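Local coordinates for protein putative esterase (Sulfolobus solfataricus P2, PDB 2RAU) that is probably a lipase or esterase of the alpha/beta-hydrolase superfamily and binds calcium, at residues P57-S62 with P274-R279. Residues are numbered along the deposited sequence; the frame is centred on the assembly and turned at random.
Sequences PGTWSS and PYWPYR
Thr59 and Trp60 pack against Trp276 where a type II beta turn, Gly58 to Ser61, meets the short strand 275-277. The turn belongs to the loop after strand 52-56 of an alpha/beta-hydrolase fold. In this fold that loop commonly helps to form the oxyanion hole, and here Gly58 touches the probable nucleophile elbow. The tight part is the Trp276 indole. Thr59 CG2 is anti to its backbone N and sits over one indole face. It makes a CH-pi contact, 3.5 Å from the centroid of the five-membered ring of Trp276 and 12° off the normal. Pro277 CD lies over the opposite face, toward the rim. The backbone closes in as well, with Trp60 N 3.3 Å from Trp276 CE3. The two tryptophans form a T-shaped pair: an edge of Trp276 turns to the face of Trp60, with the ring planes at 61°. Trp276 also makes an edge-to-face pair with Phe153. An alanine in place of Trp276 would probably leave the Thr59 methyl without its aromatic face and open a gap beside the turn. The loose part lies around Tyr275. This residue is partly exposed, and its CB points away from residues 57-62. Only its backbone comes close, with Tyr275 C 3.7 Å from Trp60 CD1 at the indole edge. Next to it, Trp60 NE1 lies 3.6 Å from Trp276 CB and donates its N-H to Ile208 O.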
# COMPACT_ATOMS: atom_id res chain seq x y z
N PRO A 57 0.69 -3.29 -0.07
CA PRO A 57 0.05 -1.99 -0.09
C PRO A 57 -0.80 -1.70 1.13
O PRO A 57 -1.14 -2.60 1.87
CB PRO A 57 -0.86 -2.06 -1.32
CG PRO A 57 -0.29 -3.22 -2.14
CD PRO A 57 0.19 -4.18 -1.14
N GLY A 58 -1.20 -0.42 1.25
CA GLY A 58 -2.02 0.06 2.35
C GLY A 58 -3.48 0.08 1.93
O GLY A 58 -3.84 -0.50 0.93
N THR A 59 -4.32 0.72 2.75
CA THR A 59 -5.77 0.75 2.55
C THR A 59 -6.12 1.39 1.20
O THR A 59 -5.63 2.47 0.88
CB THR A 59 -6.43 1.57 3.68
OG1 THR A 59 -5.88 1.14 4.91
CG2 THR A 59 -7.94 1.38 3.74
N TRP A 60 -6.98 0.69 0.46
CA TRP A 60 -7.44 1.03 -0.87
C TRP A 60 -6.33 1.01 -1.90
O TRP A 60 -6.57 1.33 -3.06
CB TRP A 60 -8.10 2.42 -0.93
CG TRP A 60 -9.25 2.61 0.03
CD1 TRP A 60 -10.52 2.07 -0.06
CD2 TRP A 60 -9.26 3.47 1.16
NE1 TRP A 60 -11.27 2.50 0.99
CE2 TRP A 60 -10.53 3.37 1.74
CE3 TRP A 60 -8.29 4.31 1.74
CZ2 TRP A 60 -10.88 4.08 2.89
CZ3 TRP A 60 -8.62 4.97 2.90
CH2 TRP A 60 -9.91 4.86 3.47
N SER A 61 -5.16 0.54 -1.52
CA SER A 61 -4.04 0.47 -2.44
C SER A 61 -3.92 -0.94 -3.02
O SER A 61 -4.63 -1.85 -2.60
CB SER A 61 -2.77 1.01 -1.76
OG SER A 61 -1.63 1.13 -2.67
N SER A 62 -3.10 -1.06 -4.07
CA SER A 62 -2.89 -2.28 -4.81
C SER A 62 -1.46 -2.36 -5.35
O SER A 62 -0.77 -1.32 -5.45
CB SER A 62 -3.87 -2.33 -5.98
OG SER A 62 -3.60 -1.36 -6.96
N PRO A 274 -11.97 1.28 -4.93
CA PRO A 274 -13.10 2.00 -4.35
C PRO A 274 -13.45 1.68 -2.90
O PRO A 274 -14.05 2.50 -2.22
CB PRO A 274 -14.28 1.57 -5.25
CG PRO A 274 -13.82 0.26 -5.87
CD PRO A 274 -12.37 0.37 -6.02
N TYR A 275 -13.17 0.46 -2.47
CA TYR A 275 -13.66 -0.07 -1.21
C TYR A 275 -12.66 -0.92 -0.46
O TYR A 275 -11.82 -1.59 -1.05
CB TYR A 275 -14.89 -0.92 -1.44
CG TYR A 275 -16.05 -0.27 -2.18
CD1 TYR A 275 -16.71 0.82 -1.61
CD2 TYR A 275 -16.53 -0.78 -3.38
CE1 TYR A 275 -17.80 1.42 -2.26
CE2 TYR A 275 -17.63 -0.23 -4.00
CZ TYR A 275 -18.26 0.87 -3.42
OH TYR A 275 -19.35 1.46 -4.00
N TRP A 276 -12.84 -0.93 0.86
CA TRP A 276 -11.99 -1.67 1.78
C TRP A 276 -12.90 -2.36 2.80
O TRP A 276 -13.80 -1.75 3.27
CB TRP A 276 -11.05 -0.74 2.51
CG TRP A 276 -9.98 -1.39 3.28
CD1 TRP A 276 -9.92 -1.54 4.65
CD2 TRP A 276 -8.79 -2.00 2.76
NE1 TRP A 276 -8.75 -2.20 5.00
CE2 TRP A 276 -8.05 -2.49 3.86
CE3 TRP A 276 -8.27 -2.16 1.49
CZ2 TRP A 276 -6.81 -3.13 3.70
CZ3 TRP A 276 -7.04 -2.77 1.34
CH2 TRP A 276 -6.32 -3.24 2.44
N PRO A 277 -12.66 -3.65 3.11
CA PRO A 277 -13.55 -4.32 4.03
C PRO A 277 -13.45 -3.82 5.46
O PRO A 277 -12.34 -3.60 6.01
CB PRO A 277 -13.11 -5.78 3.93
CG PRO A 277 -11.63 -5.68 3.62
CD PRO A 277 -11.57 -4.52 2.64
N TYR A 278 -14.60 -3.59 6.06
CA TYR A 278 -14.68 -3.31 7.50
C TYR A 278 -14.11 -4.42 8.39
O TYR A 278 -13.64 -4.15 9.49
CB TYR A 278 -16.15 -3.02 7.96
CG TYR A 278 -16.46 -1.54 8.05
CD1 TYR A 278 -15.91 -0.75 9.06
CD2 TYR A 278 -17.32 -0.92 7.15
CE1 TYR A 278 -16.20 0.61 9.16
CE2 TYR A 278 -17.59 0.43 7.23
CZ TYR A 278 -17.02 1.19 8.25
OH TYR A 278 -17.27 2.55 8.35
N ARG A 279 -14.18 -5.66 7.92
CA ARG A 279 -13.86 -6.80 8.75
C ARG A 279 -12.43 -6.68 9.36
O ARG A 279 -12.21 -6.97 10.55
CB ARG A 279 -14.12 -8.10 7.94
CG ARG A 279 -13.82 -9.42 8.65
CD ARG A 279 -14.67 -9.49 9.85
NE ARG A 279 -14.71 -10.81 10.49
CZ ARG A 279 -15.76 -11.63 10.45
NH1 ARG A 279 -16.87 -11.35 9.77
NH2 ARG A 279 -15.70 -12.76 11.12